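Local coordinates for protein amidohydrolase (Thermotoga maritima, PDB 3OOQ) that is probably a hydrolase of the amidohydrolase family, perhaps acting on cyclic amides as an allantoinase does, though its substrate is not established, at residues I104-I117 with G126-I138. Residues are numbered along the deposited sequence; the frame is centred on the assembly and turned at random.
Sequences IERALAGGVTSVMI and GGQGSVIKFRSII
The Phe134 ring is wedged between helix 104-108 and strand 112-117. Ile104 CG2 makes an off-centre CH-pi contact, approaching obliquely, 4.1 Å from the centroid of the Phe134 ring. At the ring's edge, in its plane, the carbonyl oxygen of Val112 faces the weakly positive C-H groups, 3.3 Å from Phe134 CD2, and Leu108 CD2 packs near the same plane. Ala107 CB approaches obliquely, its small methyl leaving room for the ring, and Val115 CG1 meets Phe134 CZ at 3.7 Å. With CG anti to its own carbonyl carbon (chi1 -57°), Phe134 turns the ring in between the helix and the strand while its backbone N bonds to Thr113 O. Replacing Phe134 by an alanine is likely to open a gap between helix and strand and leave Ile104, Leu108 and Val115 without their common partner.

Beyond the ring, two antiparallel strands pair through mutual bonds of Val115 with Ile132 and of Ile117 with Ser130. The branched side chains of Val115 and Ile132 suit the extended backbone and lie side by side, Val115 CG2 4.0 Å from Ile132 CD1. On the other face, with CG anti to the backbone N (chi1 -160°) and the chain extended to SE, selenomethionine Met116 brings SE to 4.1 Å from Gly129 CA, where a side chain would clash. Lys133 runs its aliphatic part past Ser114 OG and carries its amine to Asp358, Asp360 and Asp381.

The helix ends in a Schellman motif at Gly111, whose positive phi turns the chain into strand 112-117. This buried hairpin belongs to the mixed sheet of the amidohydrolase domain: strand 112-117 also runs parallel to strand 54-64, and strand 125-133 pairs antiparallel with strand 143-153.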
ATOM      1  N   ILE F 104     -21.655  29.162 -17.251  1.00 21.58           N
ATOM      2  CA  ILE F 104     -22.577  29.281 -18.382  1.00 22.03           C
ATOM      3  C   ILE F 104     -23.101  30.703 -18.586  1.00 23.81           C
ATOM      4  O   ILE F 104     -23.130  31.194 -19.720  1.00 23.63           O
ATOM      5  CB  ILE F 104     -23.717  28.228 -18.309  1.00 22.21           C
ATOM      6  CG1 ILE F 104     -23.132  26.839 -18.628  1.00 17.50           C
ATOM      7  CG2 ILE F 104     -24.883  28.576 -19.300  1.00 18.30           C
ATOM      8  CD1 ILE F 104     -24.018  25.648 -18.271  1.00 22.55           C
ATOM      9  N   GLU F 105     -23.494  31.373 -17.500  1.00 24.97           N
ATOM     10  CA  GLU F 105     -23.895  32.773 -17.591  1.00 27.05           C
ATOM     11  C   GLU F 105     -22.679  33.611 -18.013  1.00 26.48           C
ATOM     12  O   GLU F 105     -22.805  34.635 -18.683  1.00 25.91           O
ATOM     13  CB  GLU F 105     -24.482  33.264 -16.252  1.00 28.62           C
ATOM     14  CG  GLU F 105     -25.281  34.545 -16.343  1.00 57.18           C
ATOM     15  CD  GLU F 105     -26.725  34.340 -16.816  1.00 31.59           C
ATOM     16  OE1 GLU F 105     -27.097  33.218 -17.247  1.00 57.10           O
ATOM     17  OE2 GLU F 105     -27.497  35.330 -16.756  1.00 58.03           O
ATOM     18  N   ARG F 106     -21.495  33.160 -17.611  1.00 26.22           N
ATOM     19  CA  ARG F 106     -20.259  33.841 -17.969  1.00 26.19           C
ATOM     20  C   ARG F 106     -19.935  33.649 -19.451  1.00 25.43           C
ATOM     21  O   ARG F 106     -19.434  34.570 -20.091  1.00 26.33           O
ATOM     22  CB  ARG F 106     -19.099  33.359 -17.084  1.00 26.92           C
ATOM     23  CG  ARG F 106     -19.213  33.813 -15.626  1.00 27.12           C
ATOM     24  CD  ARG F 106     -18.120  33.192 -14.758  1.00 27.27           C
ATOM     25  NE  ARG F 106     -18.190  33.682 -13.380  1.00 27.89           N
ATOM     26  CZ  ARG F 106     -18.252  32.923 -12.282  1.00 28.11           C
ATOM     27  NH1 ARG F 106     -18.217  31.594 -12.341  1.00 27.36           N
ATOM     28  NH2 ARG F 106     -18.318  33.513 -11.099  1.00 28.32           N
ATOM     29  N   ALA F 107     -20.250  32.475 -20.000  1.00 23.94           N
ATOM     30  CA  ALA F 107     -20.043  32.214 -21.444  1.00 23.05           C
ATOM     31  C   ALA F 107     -20.977  33.063 -22.336  1.00 23.22           C
ATOM     32  O   ALA F 107     -20.559  33.586 -23.373  1.00 22.79           O
ATOM     33  CB  ALA F 107     -20.210  30.746 -21.751  1.00 21.42           C
ATOM     34  N   LEU F 108     -22.233  33.189 -21.910  1.00 23.30           N
ATOM     35  CA  LEU F 108     -23.192  34.099 -22.535  1.00 23.92           C
ATOM     36  C   LEU F 108     -22.690  35.549 -22.491  1.00 24.59           C
ATOM     37  O   LEU F 108     -22.757  36.254 -23.494  1.00 26.38           O
ATOM     38  CB  LEU F 108     -24.575  33.951 -21.885  1.00 24.00           C
ATOM     39  CG  LEU F 108     -25.317  32.615 -22.102  1.00 23.45           C
ATOM     40  CD1 LEU F 108     -26.506  32.467 -21.142  1.00 24.52           C
ATOM     41  CD2 LEU F 108     -25.791  32.450 -23.557  1.00 23.94           C
ATOM     42  N   ALA F 109     -22.169  35.985 -21.347  1.00 23.02           N
ATOM     43  CA  ALA F 109     -21.549  37.299 -21.226  1.00 22.62           C
ATOM     44  C   ALA F 109     -20.309  37.482 -22.133  1.00 23.06           C
ATOM     45  O   ALA F 109     -19.825  38.604 -22.299  1.00 23.43           O
ATOM     46  CB  ALA F 109     -21.203  37.619 -19.722  1.00 22.11           C
ATOM     47  N   GLY F 110     -19.789  36.384 -22.686  1.00 22.47           N
ATOM     48  CA  GLY F 110     -18.735  36.455 -23.697  1.00 22.64           C
ATOM     49  C   GLY F 110     -19.227  36.148 -25.106  1.00 22.67           C
ATOM     50  O   GLY F 110     -18.440  36.039 -26.047  1.00 22.38           O
ATOM     51  N   GLY F 111     -20.534  35.978 -25.243  1.00 23.27           N
ATOM     52  CA  GLY F 111     -21.161  35.864 -26.549  1.00 23.45           C
ATOM     53  C   GLY F 111     -21.211  34.476 -27.133  1.00 22.97           C
ATOM     54  O   GLY F 111     -21.467  34.331 -28.316  1.00 23.47           O
ATOM     55  N   VAL F 112     -20.980  33.454 -26.305  1.00 22.69           N
ATOM     56  CA  VAL F 112     -21.048  32.059 -26.733  1.00 21.65           C
ATOM     57  C   VAL F 112     -22.426  31.465 -26.447  1.00 21.62           C
ATOM     58  O   VAL F 112     -22.922  31.517 -25.314  1.00 21.33           O
ATOM     59  CB  VAL F 112     -19.964  31.197 -26.024  1.00 21.75           C
ATOM     60  CG1 VAL F 112     -20.011  29.757 -26.529  1.00 19.12           C
ATOM     61  CG2 VAL F 112     -18.579  31.785 -26.278  1.00 20.19           C
ATOM     62  N   THR F 113     -23.046  30.876 -27.464  1.00 21.49           N
ATOM     63  CA  THR F 113     -24.409  30.380 -27.296  1.00 22.16           C
ATOM     64  C   THR F 113     -24.547  28.868 -27.454  1.00 22.57           C
ATOM     65  O   THR F 113     -25.440  28.268 -26.865  1.00 24.08           O
ATOM     66  CB  THR F 113     -25.381  31.078 -28.276  1.00 22.94           C
ATOM     67  OG1 THR F 113     -24.906  30.900 -29.616  1.00 23.02           O
ATOM     68  CG2 THR F 113     -25.489  32.561 -27.962  1.00 23.06           C
ATOM     69  N   SER F 114     -23.677  28.257 -28.250  1.00 21.98           N
ATOM     70  CA  SER F 114     -23.733  26.807 -28.525  1.00 22.17           C
ATOM     71  C   SER F 114     -22.357  26.167 -28.358  1.00 21.68           C
ATOM     72  O   SER F 114     -21.345  26.778 -28.688  1.00 21.64           O
ATOM     73  CB  SER F 114     -24.228  26.536 -29.961  1.00 22.30           C
ATOM     74  OG  SER F 114     -25.568  26.977 -30.151  1.00 28.60           O
ATOM     75  N   VAL F 115     -22.328  24.933 -27.867  1.00 20.87           N
ATOM     76  CA  VAL F 115     -21.079  24.193 -27.713  1.00 20.64           C
ATOM     77  C   VAL F 115     -21.329  22.711 -27.924  1.00 21.22           C
ATOM     78  O   VAL F 115     -22.434  22.208 -27.684  1.00 21.41           O
ATOM     79  CB  VAL F 115     -20.436  24.377 -26.278  1.00 20.71           C
ATOM     80  CG1 VAL F 115     -20.236  25.854 -25.929  1.00 23.51           C
ATOM     81  CG2 VAL F 115     -21.323  23.743 -25.209  1.00 23.29           C
HETATM   82  N   MSE F 116     -20.307  22.005 -28.370  1.00 23.05           N
HETATM   83  CA  MSE F 116     -20.301  20.574 -28.151  1.00 25.64           C
HETATM   84  C   MSE F 116     -19.659  20.243 -26.792  1.00 23.84           C
HETATM   85  O   MSE F 116     -18.488  20.546 -26.539  1.00 22.66           O
HETATM   86  CB  MSE F 116     -19.641  19.779 -29.266  1.00 30.44           C
HETATM   87  CG  MSE F 116     -20.131  18.313 -29.175  1.00 20.94           C
HETATM   88 SE   MSE F 116     -19.274  17.072 -30.248  1.00 39.63          SE
HETATM   89  CE  MSE F 116     -17.399  17.404 -29.739  1.00 22.10           C
ATOM     90  N   ILE F 117     -20.464  19.650 -25.916  1.00 22.71           N
ATOM     91  CA  ILE F 117     -19.956  19.106 -24.676  1.00 21.96           C
ATOM     92  C   ILE F 117     -19.467  17.701 -24.984  1.00 21.29           C
ATOM     93  O   ILE F 117     -20.140  16.926 -25.682  1.00 21.60           O
ATOM     94  CB  ILE F 117     -21.017  19.101 -23.553  1.00 23.04           C
ATOM     95  CG1 ILE F 117     -22.320  18.451 -24.036  1.00 26.24           C
ATOM     96  CG2 ILE F 117     -21.220  20.529 -23.044  1.00 26.43           C
ATOM     97  CD1 ILE F 117     -23.350  18.146 -22.941  1.00 24.26           C
ATOM     98  N   GLY F 126     -13.408   7.612 -25.062  1.00 19.66           N
ATOM     99  CA  GLY F 126     -13.929   8.329 -23.893  1.00 20.32           C
ATOM    100  C   GLY F 126     -15.447   8.440 -23.696  1.00 21.07           C
ATOM    101  O   GLY F 126     -15.914   8.539 -22.559  1.00 21.30           O
ATOM    102  N   GLY F 127     -16.216   8.428 -24.785  1.00 20.48           N
ATOM    103  CA  GLY F 127     -17.671   8.603 -24.691  1.00 20.07           C
ATOM    104  C   GLY F 127     -18.243   9.571 -25.712  1.00 20.17           C
ATOM    105  O   GLY F 127     -17.523  10.047 -26.593  1.00 20.50           O
ATOM    106  N   GLN F 128     -19.531   9.883 -25.587  1.00 19.84           N
ATOM    107  CA  GLN F 128     -20.239  10.630 -26.631  1.00 19.68           C
ATOM    108  C   GLN F 128     -20.352  12.108 -26.341  1.00 19.95           C
ATOM    109  O   GLN F 128     -20.599  12.510 -25.204  1.00 20.42           O
ATOM    110  CB  GLN F 128     -21.642  10.054 -26.873  1.00 19.39           C
ATOM    111  CG  GLN F 128     -21.625   8.605 -27.301  1.00 20.77           C
ATOM    112  CD  GLN F 128     -22.911   7.900 -26.963  1.00 20.50           C
ATOM    113  OE1 GLN F 128     -23.986   8.334 -27.356  1.00 21.57           O
ATOM    114  NE2 GLN F 128     -22.810   6.807 -26.216  1.00 21.46           N
ATOM    115  N   GLY F 129     -20.171  12.906 -27.394  1.00 19.80           N
ATOM    116  CA  GLY F 129     -20.428  14.335 -27.367  1.00 19.49           C
ATOM    117  C   GLY F 129     -21.857  14.638 -27.807  1.00 19.32           C
ATOM    118  O   GLY F 129     -22.483  13.813 -28.472  1.00 18.31           O
ATOM    119  N   SER F 130     -22.358  15.813 -27.399  1.00 19.06           N
ATOM    120  CA  SER F 130     -23.656  16.333 -27.798  1.00 19.58           C
ATOM    121  C   SER F 130     -23.493  17.816 -28.035  1.00 20.64           C
ATOM    122  O   SER F 130     -22.722  18.461 -27.341  1.00 21.26           O
ATOM    123  CB  SER F 130     -24.680  16.158 -26.661  1.00 19.56           C
ATOM    124  OG  SER F 130     -25.044  14.802 -26.476  1.00 28.64           O
ATOM    125  N   VAL F 131     -24.232  18.375 -28.991  1.00 20.77           N
ATOM    126  CA  VAL F 131     -24.254  19.820 -29.177  1.00 20.10           C
ATOM    127  C   VAL F 131     -25.444  20.374 -28.426  1.00 20.51           C
ATOM    128  O   VAL F 131     -26.564  19.885 -28.562  1.00 20.55           O
ATOM    129  CB  VAL F 131     -24.363  20.235 -30.666  1.00 20.87           C
ATOM    130  CG1 VAL F 131     -24.321  21.768 -30.778  1.00 18.21           C
ATOM    131  CG2 VAL F 131     -23.264  19.580 -31.495  1.00 17.15           C
ATOM    132  N   ILE F 132     -25.206  21.393 -27.614  1.00 21.48           N
ATOM    133  CA  ILE F 132     -26.277  21.995 -26.851  1.00 22.59           C
ATOM    134  C   ILE F 132     -26.235  23.507 -26.994  1.00 22.74           C
ATOM    135  O   ILE F 132     -25.224  24.081 -27.416  1.00 21.87           O
ATOM    136  CB  ILE F 132     -26.229  21.578 -25.338  1.00 23.77           C
ATOM    137  CG1 ILE F 132     -24.919  22.024 -24.670  1.00 19.13           C
ATOM    138  CG2 ILE F 132     -26.397  20.063 -25.176  1.00 19.24           C
ATOM    139  CD1 ILE F 132     -25.047  23.230 -23.806  1.00 25.09           C
ATOM    140  N   LYS F 133     -27.345  24.142 -26.640  1.00 23.68           N
ATOM    141  CA  LYS F 133     -27.416  25.597 -26.559  1.00 24.24           C
ATOM    142  C   LYS F 133     -27.724  25.962 -25.125  1.00 24.01           C
ATOM    143  O   LYS F 133     -28.376  25.191 -24.435  1.00 24.15           O
ATOM    144  CB  LYS F 133     -28.550  26.124 -27.421  1.00 24.58           C
ATOM    145  CG  LYS F 133     -28.386  25.913 -28.891  1.00 25.91           C
ATOM    146  CD  LYS F 133     -29.394  26.796 -29.611  1.00 24.96           C
ATOM    147  CE  LYS F 133     -29.489  26.422 -31.056  1.00 25.88           C
ATOM    148  NZ  LYS F 133     -30.325  27.421 -31.754  1.00 25.40           N
ATOM    149  N   PHE F 134     -27.277  27.142 -24.691  1.00 23.84           N
ATOM    150  CA  PHE F 134     -27.484  27.594 -23.313  1.00 23.48           C
ATOM    151  C   PHE F 134     -28.869  28.227 -23.153  1.00 24.86           C
ATOM    152  O   PHE F 134     -28.974  29.376 -22.733  1.00 24.89           O
ATOM    153  CB  PHE F 134     -26.402  28.612 -22.905  1.00 22.30           C
ATOM    154  CG  PHE F 134     -24.985  28.106 -23.027  1.00 23.50           C
ATOM    155  CD1 PHE F 134     -24.631  26.828 -22.579  1.00 20.47           C
ATOM    156  CD2 PHE F 134     -23.985  28.940 -23.528  1.00 21.00           C
ATOM    157  CE1 PHE F 134     -23.311  26.363 -22.687  1.00 22.55           C
ATOM    158  CE2 PHE F 134     -22.663  28.484 -23.636  1.00 23.43           C
ATOM    159  CZ  PHE F 134     -22.330  27.182 -23.206  1.00 19.99           C
ATOM    160  N   ARG F 135     -29.921  27.475 -23.486  1.00 26.50           N
ATOM    161  CA  ARG F 135     -31.276  28.013 -23.537  1.00 28.97           C
ATOM    162  C   ARG F 135     -32.156  27.776 -22.302  1.00 29.83           C
ATOM    163  O   ARG F 135     -33.171  28.452 -22.146  1.00 30.68           O
ATOM    164  CB  ARG F 135     -32.027  27.571 -24.820  1.00 30.80           C
ATOM    165  CG  ARG F 135     -31.838  26.111 -25.214  1.00 45.77           C
ATOM    166  CD  ARG F 135     -32.907  25.622 -26.205  1.00 34.07           C
ATOM    167  NE  ARG F 135     -32.554  25.693 -27.627  1.00 45.72           N
ATOM    168  CZ  ARG F 135     -32.491  24.647 -28.464  1.00 35.43           C
ATOM    169  NH1 ARG F 135     -32.736  23.412 -28.050  1.00 45.38           N
ATOM    170  NH2 ARG F 135     -32.182  24.844 -29.741  1.00 45.55           N
ATOM    171  N   SER F 136     -31.785  26.838 -21.432  1.00 28.96           N
ATOM    172  CA  SER F 136     -32.693  26.391 -20.375  1.00 29.12           C
ATOM    173  C   SER F 136     -31.928  25.602 -19.296  1.00 28.03           C
ATOM    174  O   SER F 136     -30.841  25.092 -19.548  1.00 25.36           O
ATOM    175  CB  SER F 136     -33.796  25.513 -21.010  1.00 29.50           C
ATOM    176  OG  SER F 136     -34.543  24.799 -20.056  1.00 35.50           O
ATOM    177  N   ILE F 137     -32.503  25.502 -18.103  1.00 29.10           N
ATOM    178  CA  ILE F 137     -31.929  24.637 -17.079  1.00 30.71           C
ATOM    179  C   ILE F 137     -32.359  23.200 -17.299  1.00 30.61           C
ATOM    180  O   ILE F 137     -31.871  22.291 -16.645  1.00 30.30           O
ATOM    181  CB  ILE F 137     -32.291  25.099 -15.658  1.00 32.54           C
ATOM    182  CG1 ILE F 137     -33.811  25.108 -15.475  1.00 36.75           C
ATOM    183  CG2 ILE F 137     -31.660  26.470 -15.390  1.00 38.32           C
ATOM    184  CD1 ILE F 137     -34.233  25.610 -14.141  1.00 34.88           C
ATOM    185  N   ILE F 138     -33.289  22.997 -18.221  1.00 31.68           N
ATOM    186  CA  ILE F 138     -33.716  21.636 -18.552  1.00 33.15           C
ATOM    187  C   ILE F 138     -32.907  21.168 -19.757  1.00 32.06           C
ATOM    188  O   ILE F 138     -33.038  21.729 -20.861  1.00 30.80           O
ATOM    189  CB  ILE F 138     -35.252  21.564 -18.796  1.00 34.79           C
ATOM    190  CG1 ILE F 138     -35.993  21.939 -17.509  1.00 39.92           C
ATOM    191  CG2 ILE F 138     -35.672  20.162 -19.229  1.00 39.88           C
ATOM    192  CD1 ILE F 138     -37.210  22.790 -17.739  1.00 36.96           C
TER